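Local structure of nitrate regulatory protein (Klebsiella oxytoca, 4AKK) at residues 372-377 and 390-395; 165-170 and 192-197; 79-84 and 150-155. The protein senses nitrate and nitrite and binds the terminator site in the nasF operon leader RNA, bringing about transcription antitermination of the nasFEDCBA operon. One frame throughout, in Å; residues are numbered along the deposited sequence.

Contact 1 (372-377 and 390-395); sequences KAKSVL and QALRKM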
loop_
_atom_site.group_PDB
_atom_site.type_symbol
_atom_site.label_atom_id
_atom_site.label_comp_id
_atom_site.label_asym_id
_atom_site.label_seq_id
_atom_site.Cartn_x
_atom_site.Cartn_y
_atom_site.Cartn_z
ATOM N N LYS A 372 2.072 -23.310 -10.701
ATOM C CA LYS A 372 2.415 -22.845 -12.050
ATOM C C LYS A 372 3.919 -22.581 -12.256
ATOM O O LYS A 372 4.514 -23.039 -13.235
ATOM C CB LYS A 372 1.633 -21.583 -12.385
ATOM C CG LYS A 372 0.160 -21.788 -12.697
ATOM C CD LYS A 372 -0.533 -20.426 -12.791
ATOM C CE LYS A 372 -1.941 -20.518 -13.355
ATOM N NZ LYS A 372 -1.945 -20.463 -14.842
ATOM N N ALA A 373 4.539 -21.829 -11.353
ATOM C CA ALA A 373 5.984 -21.610 -11.459
ATOM C C ALA A 373 6.764 -22.927 -11.426
ATOM O O ALA A 373 7.749 -23.093 -12.152
ATOM C CB ALA A 373 6.475 -20.664 -10.384
ATOM N N LYS A 374 6.331 -23.860 -10.581
ATOM C CA LYS A 374 6.963 -25.175 -10.532
ATOM C C LYS A 374 6.885 -25.875 -11.889
ATOM O O LYS A 374 7.882 -26.399 -12.386
ATOM C CB LYS A 374 6.333 -26.049 -9.450
ATOM C CG LYS A 374 6.897 -25.811 -8.057
ATOM C CD LYS A 374 5.986 -26.406 -6.978
ATOM C CE LYS A 374 5.586 -27.842 -7.303
ATOM N NZ LYS A 374 4.624 -28.403 -6.300
ATOM N N SER A 375 5.698 -25.875 -12.485
ATOM C CA SER A 375 5.510 -26.468 -13.807
ATOM C C SER A 375 6.446 -25.850 -14.839
ATOM O O SER A 375 6.989 -26.555 -15.685
ATOM C CB SER A 375 4.063 -26.323 -14.263
ATOM O OG SER A 375 3.189 -26.778 -13.245
ATOM N N VAL A 376 6.636 -24.536 -14.766
ATOM C CA VAL A 376 7.532 -23.859 -15.696
ATOM C C VAL A 376 8.940 -24.425 -15.596
ATOM O O VAL A 376 9.584 -24.686 -16.611
ATOM C CB VAL A 376 7.571 -22.332 -15.470
ATOM C CG1 VAL A 376 8.776 -21.717 -16.186
ATOM C CG2 VAL A 376 6.265 -21.689 -15.943
ATOM N N LEU A 377 9.417 -24.607 -14.369
ATOM C CA LEU A 377 10.732 -25.192 -14.140
ATOM C C LEU A 377 10.769 -26.665 -14.552
ATOM O O LEU A 377 11.777 -27.154 -15.055
ATOM C CB LEU A 377 11.139 -25.039 -12.671
ATOM C CG LEU A 377 11.264 -23.598 -12.158
ATOM C CD1 LEU A 377 11.519 -23.552 -10.669
ATOM C CD2 LEU A 377 12.354 -22.864 -12.911
ATOM N N GLN A 390 12.207 -26.646 -4.364
ATOM C CA GLN A 390 13.417 -26.243 -3.659
ATOM C C GLN A 390 14.073 -25.055 -4.347
ATOM O O GLN A 390 14.542 -24.133 -3.684
ATOM C CB GLN A 390 14.397 -27.411 -3.538
ATOM C CG GLN A 390 13.915 -28.534 -2.625
ATOM C CD GLN A 390 13.953 -28.175 -1.136
ATOM O OE1 GLN A 390 14.713 -27.141 -0.785
ATOM N NE2 GLN A 390 13.301 -28.827 -0.314
ATOM N N ALA A 391 14.089 -25.066 -5.680
ATOM C CA ALA A 391 14.675 -23.960 -6.445
ATOM C C ALA A 391 13.989 -22.628 -6.128
ATOM O O ALA A 391 14.647 -21.614 -5.915
ATOM C CB ALA A 391 14.607 -24.248 -7.930
ATOM N N LEU A 392 12.662 -22.647 -6.096
ATOM C CA LEU A 392 11.878 -21.455 -5.789
ATOM C C LEU A 392 12.157 -20.939 -4.366
ATOM O O LEU A 392 12.353 -19.739 -4.157
ATOM C CB LEU A 392 10.382 -21.759 -5.987
ATOM C CG LEU A 392 9.964 -22.090 -7.433
ATOM C CD1 LEU A 392 8.546 -22.645 -7.518
ATOM C CD2 LEU A 392 10.093 -20.884 -8.344
ATOM N N ARG A 393 12.171 -21.852 -3.397
ATOM C CA ARG A 393 12.472 -21.512 -2.001
ATOM C C ARG A 393 13.875 -20.934 -1.885
ATOM O O ARG A 393 14.108 -19.959 -1.157
ATOM C CB ARG A 393 12.288 -22.737 -1.086
ATOM C CG ARG A 393 13.119 -22.752 0.220
ATOM C CD ARG A 393 12.626 -21.762 1.286
ATOM N NE ARG A 393 13.322 -21.918 2.568
ATOM C CZ ARG A 393 13.086 -21.193 3.661
ATOM N NH1 ARG A 393 12.174 -20.234 3.641
ATOM N NH2 ARG A 393 13.764 -21.428 4.788
ATOM N N LYS A 394 14.805 -21.518 -2.634
ATOM C CA LYS A 394 16.174 -21.027 -2.642
ATOM C C LYS A 394 16.231 -19.598 -3.159
ATOM O O LYS A 394 16.835 -18.736 -2.525
ATOM C CB LYS A 394 17.082 -21.930 -3.480
ATOM C CG LYS A 394 18.537 -21.466 -3.507
ATOM C CD LYS A 394 19.428 -22.435 -4.275
ATOM C CE LYS A 394 18.774 -22.882 -5.583
ATOM N NZ LYS A 394 18.463 -21.748 -6.509
ATOM N N MET A 395 15.606 -19.342 -4.308
ATOM C CA MET A 395 15.610 -17.988 -4.871
ATOM C C MET A 395 14.985 -16.982 -3.903
ATOM O O MET A 395 15.395 -15.831 -3.853
ATOM C CB MET A 395 14.906 -17.940 -6.234
ATOM C CG MET A 395 15.836 -18.095 -7.442
ATOM S SD MET A 395 14.962 -18.197 -9.034
ATOM C CE MET A 395 14.352 -19.865 -8.910
#
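L392 reaches from helix 385-399 onto A373, K374 and L377 of helix 360-380, joining consecutive helices of the ANTAR domain, the RNA-binding effector of this regulator. The short helical segments run at 111° to each other with their axes 10.5 Å apart at closest approach. The contact is made by side chains, with L392 CD1 also 4.0 Å from the backbone N of K374. No hydrogen bond crosses it.

Most of the contact is aliphatic packing around the fork of L392. Its CG, anti to the carbonyl carbon (chi1 -64°), is carried toward the other helix. Both methyls reach A373 CB, L392 CD1 at 4.1 Å; beyond that, CD1 turns to K374, while L392 CD2 meets L377 CD1 at 3.8 Å. The same L377 methyl also lies 4.2 Å from A391 CB. The two leucines are obliquely turned against each other. I406 of helix 403-412 touches L392 and A407 touches A373, extending the apolar core to a third helix; L416 of the second subunit packs on L377.

The polar element is K374. Its ammonium group forms salt bridges with E371 and E385, the latter at the start of helix 385-399, and thus ties the two helices beside the apolar contact. Near its root, the lysine chain crosses the L392 side chain at about a right angle, K374 CG lying 3.6 Å from L392 CD1.

Contact 2 (165-170 and 192-197); sequences HLLNIV and FMQGKE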
loop_
_atom_site.group_PDB
_atom_site.type_symbol
_atom_site.label_atom_id
_atom_site.label_comp_id
_atom_site.label_asym_id
_atom_site.label_seq_id
_atom_site.Cartn_x
_atom_site.Cartn_y
_atom_site.Cartn_z
ATOM N N HIS A 165 -5.800 -9.753 15.950
ATOM C CA HIS A 165 -6.734 -8.646 16.142
ATOM C C HIS A 165 -6.215 -7.602 17.125
ATOM O O HIS A 165 -6.530 -6.426 17.004
ATOM C CB HIS A 165 -8.100 -9.159 16.570
ATOM C CG HIS A 165 -8.780 -9.962 15.511
ATOM N ND1 HIS A 165 -9.050 -9.674 14.217
ATOM C CD2 HIS A 165 -9.223 -11.251 15.717
ATOM C CE1 HIS A 165 -9.661 -10.777 13.677
ATOM N NE2 HIS A 165 -9.756 -11.714 14.602
ATOM N N LEU A 166 -5.406 -8.034 18.083
ATOM C CA LEU A 166 -4.803 -7.102 19.029
ATOM C C LEU A 166 -3.790 -6.256 18.289
ATOM O O LEU A 166 -3.779 -5.040 18.424
ATOM C CB LEU A 166 -4.133 -7.848 20.185
ATOM C CG LEU A 166 -5.110 -8.384 21.227
ATOM C CD1 LEU A 166 -4.404 -9.337 22.178
ATOM C CD2 LEU A 166 -5.762 -7.219 21.982
ATOM N N LEU A 167 -2.954 -6.917 17.495
ATOM C CA LEU A 167 -1.942 -6.254 16.685
ATOM C C LEU A 167 -2.526 -5.286 15.661
ATOM O O LEU A 167 -1.933 -4.244 15.397
ATOM C CB LEU A 167 -1.071 -7.289 15.962
ATOM C CG LEU A 167 -0.096 -8.079 16.832
ATOM C CD1 LEU A 167 0.752 -9.008 15.974
ATOM C CD2 LEU A 167 0.787 -7.144 17.637
ATOM N N ASN A 168 -3.680 -5.633 15.092
ATOM C CA ASN A 168 -4.346 -4.785 14.107
ATOM C C ASN A 168 -4.818 -3.467 14.704
ATOM O O ASN A 168 -5.151 -2.536 13.976
ATOM C CB ASN A 168 -5.545 -5.501 13.447
ATOM C CG ASN A 168 -5.131 -6.654 12.539
ATOM O OD1 ASN A 168 -3.970 -6.777 12.160
ATOM N ND2 ASN A 168 -6.093 -7.511 12.193
ATOM N N ILE A 169 -4.866 -3.373 16.026
ATOM C CA ILE A 169 -5.213 -2.091 16.622
ATOM C C ILE A 169 -4.104 -1.067 16.368
ATOM O O ILE A 169 -4.378 0.103 16.147
ATOM C CB ILE A 169 -5.456 -2.190 18.130
ATOM C CG1 ILE A 169 -6.668 -3.079 18.432
ATOM C CG2 ILE A 169 -5.618 -0.784 18.720
ATOM C CD1 ILE A 169 -6.839 -3.398 19.908
ATOM N N VAL A 170 -2.857 -1.524 16.384
ATOM C CA VAL A 170 -1.699 -0.621 16.388
ATOM C C VAL A 170 -1.579 0.331 15.191
ATOM O O VAL A 170 -1.449 1.539 15.383
ATOM C CB VAL A 170 -0.376 -1.388 16.580
ATOM C CG1 VAL A 170 0.804 -0.428 16.534
ATOM C CG2 VAL A 170 -0.392 -2.141 17.900
ATOM N N PHE A 192 8.056 -4.413 13.956
ATOM C CA PHE A 192 8.817 -5.300 14.810
ATOM C C PHE A 192 7.895 -6.308 15.505
ATOM O O PHE A 192 8.196 -7.499 15.558
ATOM C CB PHE A 192 9.605 -4.485 15.845
ATOM C CG PHE A 192 10.570 -5.298 16.647
ATOM C CD1 PHE A 192 10.144 -5.999 17.765
ATOM C CD2 PHE A 192 11.908 -5.370 16.280
ATOM C CE1 PHE A 192 11.033 -6.752 18.507
ATOM C CE2 PHE A 192 12.800 -6.124 17.019
ATOM C CZ PHE A 192 12.363 -6.815 18.130
ATOM N N MET A 193 6.782 -5.819 16.048
ATOM C CA MET A 193 5.840 -6.670 16.762
ATOM C C MET A 193 5.340 -7.766 15.823
ATOM O O MET A 193 5.163 -8.923 16.219
ATOM C CB MET A 193 4.643 -5.848 17.284
ATOM C CG MET A 193 4.899 -5.047 18.576
ATOM S SD MET A 193 3.547 -3.911 19.031
ATOM C CE MET A 193 2.349 -5.067 19.651
ATOM N N GLN A 194 5.111 -7.387 14.573
ATOM C CA GLN A 194 4.576 -8.302 13.578
ATOM C C GLN A 194 5.610 -9.356 13.164
ATOM O O GLN A 194 5.280 -10.528 13.018
ATOM C CB GLN A 194 4.069 -7.521 12.358
ATOM C CG GLN A 194 3.241 -8.356 11.401
ATOM C CD GLN A 194 2.011 -8.957 12.057
ATOM O OE1 GLN A 194 1.940 -10.171 12.277
ATOM N NE2 GLN A 194 1.040 -8.112 12.382
ATOM N N GLY A 195 6.861 -8.946 12.991
ATOM C CA GLY A 195 7.911 -9.905 12.702
ATOM C C GLY A 195 8.050 -10.925 13.829
ATOM O O GLY A 195 8.279 -12.116 13.591
ATOM N N LYS A 196 7.912 -10.439 15.059
ATOM C CA LYS A 196 8.073 -11.246 16.267
ATOM C C LYS A 196 6.910 -12.212 16.386
ATOM O O LYS A 196 7.083 -13.351 16.813
ATOM C CB LYS A 196 8.126 -10.322 17.488
ATOM C CG LYS A 196 8.196 -11.000 18.832
ATOM C CD LYS A 196 8.507 -9.961 19.921
ATOM C CE LYS A 196 8.378 -10.539 21.324
ATOM N NZ LYS A 196 6.965 -10.578 21.790
ATOM N N GLU A 197 5.717 -11.760 16.007
ATOM C CA GLU A 197 4.556 -12.649 16.010
ATOM C C GLU A 197 4.749 -13.817 15.033
ATOM O O GLU A 197 4.433 -14.972 15.343
ATOM C CB GLU A 197 3.277 -11.881 15.662
ATOM C CG GLU A 197 2.103 -12.779 15.230
ATOM C CD GLU A 197 1.729 -13.854 16.264
ATOM O OE1 GLU A 197 2.315 -13.863 17.373
ATOM O OE2 GLU A 197 0.847 -14.702 15.969
#
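L167, on helix 152-167, has its CA 7.5 Å from the CA of Q194 on helix 180-212, and on its own side of the contact V170 N bonds to L167 O at 3.0 Å.

L167 carries most of the contact by spreading its two methyls over different residues. L167 CD2 meets the thioether end of M193, where the modelled distance to M193 CE, 3.3 Å, is shorter than a usual carbon-carbon contact, so the exact spacing is doubtful. A bend at chi3 (75°) places that methyl. V170 CG2 approaches the same M193 CE more loosely, at 4.4 Å, so that L167 CD2 and V170 CG2 both meet the terminal methyl; L167 CD2 also lies near M193 CB, at 4.1 Å. S67 of helix 56-85 and E297 of helix 277-312 touch M193 as well.

This packing lies deep in the all-helical NIT domain, the nitrate receptor, close to the centre of the chain.

The other methyl, L167 CD1, lies against polar residues, touching Q194 NE2 at 3.7 Å and E197 CB at 3.8 Å. The Q194 chain bends at chi2, and its amide nitrogen has a weak hydrogen bond to the hydroxyl of Y190. E197 presents only the base of its side chain to the leucine. Its buried carboxylate is held on helix 180-212 by Q201 and from helix 56-85 by Q74 and R77; the R77 salt bridge would be expected to stabilise its negative charge.

Contact 3 (79-84 and 150-155); sequences ASNIWL and IAAEEA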
loop_
_atom_site.group_PDB
_atom_site.type_symbol
_atom_site.label_atom_id
_atom_site.label_comp_id
_atom_site.label_asym_id
_atom_site.label_seq_id
_atom_site.Cartn_x
_atom_site.Cartn_y
_atom_site.Cartn_z
ATOM N N ALA A 79 3.417 -22.519 25.537
ATOM C CA ALA A 79 3.236 -23.481 26.623
ATOM C C ALA A 79 2.121 -24.482 26.308
ATOM O O ALA A 79 2.310 -25.691 26.446
ATOM C CB ALA A 79 2.960 -22.762 27.953
ATOM N N SER A 80 0.962 -23.977 25.885
ATOM C CA SER A 80 -0.158 -24.837 25.510
ATOM C C SER A 80 0.271 -25.822 24.429
ATOM O O SER A 80 -0.127 -26.977 24.431
ATOM C CB SER A 80 -1.343 -24.002 25.020
ATOM O OG SER A 80 -1.687 -23.027 25.993
ATOM N N ASN A 81 1.106 -25.362 23.511
ATOM C CA ASN A 81 1.551 -26.211 22.413
ATOM C C ASN A 81 2.367 -27.419 22.887
ATOM O O ASN A 81 2.189 -28.534 22.378
ATOM C CB ASN A 81 2.353 -25.393 21.401
ATOM C CG ASN A 81 2.167 -25.882 19.984
ATOM O OD1 ASN A 81 1.041 -26.145 19.557
ATOM N ND2 ASN A 81 3.270 -26.002 19.241
ATOM N N ILE A 82 3.260 -27.198 23.852
ATOM C CA ILE A 82 4.122 -28.269 24.362
ATOM C C ILE A 82 3.320 -29.219 25.251
ATOM O O ILE A 82 3.464 -30.433 25.177
ATOM C CB ILE A 82 5.352 -27.726 25.136
ATOM C CG1 ILE A 82 6.199 -26.811 24.251
ATOM C CG2 ILE A 82 6.223 -28.878 25.616
ATOM C CD1 ILE A 82 6.931 -27.555 23.141
ATOM N N TRP A 83 2.470 -28.646 26.089
ATOM C CA TRP A 83 1.496 -29.423 26.832
ATOM C C TRP A 83 0.733 -30.380 25.917
ATOM O O TRP A 83 0.668 -31.578 26.192
ATOM C CB TRP A 83 0.544 -28.474 27.558
ATOM C CG TRP A 83 -0.642 -29.125 28.139
ATOM C CD1 TRP A 83 -1.923 -29.037 27.688
ATOM C CD2 TRP A 83 -0.677 -29.976 29.289
ATOM N NE1 TRP A 83 -2.756 -29.779 28.483
ATOM C CE2 TRP A 83 -2.020 -30.367 29.475
ATOM C CE3 TRP A 83 0.293 -30.446 30.179
ATOM C CZ2 TRP A 83 -2.420 -31.208 30.520
ATOM C CZ3 TRP A 83 -0.106 -31.284 31.217
ATOM C CH2 TRP A 83 -1.452 -31.656 31.375
ATOM N N LEU A 84 0.167 -29.866 24.818
ATOM C CA LEU A 84 -0.633 -30.713 23.925
ATOM C C LEU A 84 0.200 -31.737 23.133
ATOM O O LEU A 84 -0.145 -32.916 23.094
ATOM C CB LEU A 84 -1.515 -29.866 22.992
ATOM C CG LEU A 84 -2.609 -29.019 23.663
ATOM C CD1 LEU A 84 -3.155 -27.952 22.711
ATOM C CD2 LEU A 84 -3.750 -29.884 24.233
ATOM N N ILE A 150 -8.575 -30.619 22.346
ATOM C CA ILE A 150 -8.349 -29.763 21.188
ATOM C C ILE A 150 -6.978 -30.126 20.660
ATOM O O ILE A 150 -6.124 -30.560 21.427
ATOM C CB ILE A 150 -8.405 -28.269 21.568
ATOM C CG1 ILE A 150 -8.298 -27.388 20.320
ATOM C CG2 ILE A 150 -7.305 -27.907 22.584
ATOM C CD1 ILE A 150 -8.517 -25.893 20.607
ATOM N N ALA A 151 -6.766 -29.998 19.357
ATOM C CA ALA A 151 -5.454 -30.323 18.792
ATOM C C ALA A 151 -4.499 -29.134 18.912
ATOM O O ALA A 151 -4.933 -27.986 18.974
ATOM C CB ALA A 151 -5.583 -30.752 17.345
ATOM N N ALA A 152 -3.201 -29.409 18.934
ATOM C CA ALA A 152 -2.202 -28.345 19.055
ATOM C C ALA A 152 -2.341 -27.274 17.965
ATOM O O ALA A 152 -2.278 -26.081 18.271
ATOM C CB ALA A 152 -0.788 -28.919 19.084
ATOM N N GLU A 153 -2.543 -27.688 16.712
ATOM C CA GLU A 153 -2.753 -26.732 15.613
ATOM C C GLU A 153 -3.985 -25.863 15.828
ATOM O O GLU A 153 -3.964 -24.681 15.495
ATOM C CB GLU A 153 -2.911 -27.432 14.255
ATOM C CG GLU A 153 -1.985 -28.592 14.038
ATOM C CD GLU A 153 -2.604 -29.903 14.461
ATOM O OE1 GLU A 153 -3.398 -30.454 13.659
ATOM O OE2 GLU A 153 -2.301 -30.372 15.589
ATOM N N GLU A 154 -5.061 -26.457 16.345
ATOM C CA GLU A 154 -6.300 -25.716 16.614
ATOM C C GLU A 154 -6.115 -24.690 17.749
ATOM O O GLU A 154 -6.522 -23.534 17.626
ATOM C CB GLU A 154 -7.470 -26.672 16.931
ATOM C CG GLU A 154 -7.739 -27.729 15.857
ATOM C CD GLU A 154 -8.835 -28.735 16.251
ATOM O OE1 GLU A 154 -8.961 -29.050 17.458
ATOM O OE2 GLU A 154 -9.567 -29.220 15.354
ATOM N N ALA A 155 -5.496 -25.121 18.846
ATOM C CA ALA A 155 -5.184 -24.224 19.960
ATOM C C ALA A 155 -4.234 -23.101 19.517
ATOM O O ALA A 155 -4.410 -21.940 19.875
ATOM C CB ALA A 155 -4.583 -25.008 21.115
#
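L84 points from helix 56-85 into the beginning of helix 152-167, its side chain lying over the first turn between I150, A152 and A155. Its CG, anti to the carbonyl carbon (chi1 -65°), is set toward that turn. L84 CD1 is directed at the helix itself, 3.6 Å from A155 CB and 3.8 Å from A152 CA. L84 CD2 meets backbone, 3.7 Å from I150 O in the loop that leads into the helix. From that loop, I150 CG2 also touches L84 CD1.

A152 allows the close approach of N81, whose CA is 5.5 Å from the CA of A152: its single methyl touches both N81 OD1 and L84 CB, the latter 4.1 Å from A152 CB. The contact joins two helices of the NIT nitrate-sensing domain where one begins and the other nears its C-terminal end. At the N-cap, A151 takes part in half of a capping box: the N3 side chain, E154, accepts the N-cap amide, while the reciprocal bond is absent because A151 is alanine. A151 N to E154 OE1 is 3.1 Å and nearly straight at 177°, the N-H coming from 38° out of the carboxylate plane.

N81 meets A152 through its amide oxygen. N81 OD1 lies 3.4 Å from A152 CB, a van der Waals contact of a polar atom with a methyl, and also takes a weak hydrogen bond from T156, one residue beyond A155. On the helix 180-212 side, A207 touches N81.

Overall arrangement
Contacts 2 and 3 belong to the NIT receptor and share helix 152-167: contact 3 uses its beginning and contact 2 its later part, their centres about 21 Å apart. Contact 1 lies in the ANTAR effector, its centre about 31 Å from that of contact 2 and about 33 Å from that of contact 3. The touching residues of contacts 1 and 2 are buried, although contact 2 is near the middle of the chain and contact 1 is peripheral, beside the second subunit; contact 3 is partly exposed. A leucine dominates each interface, set against aliphatic groups in contact 1, methionine and polar chains in contact 2, and alanines, an isoleucine and backbone in contact 3, with an asparagine beside them.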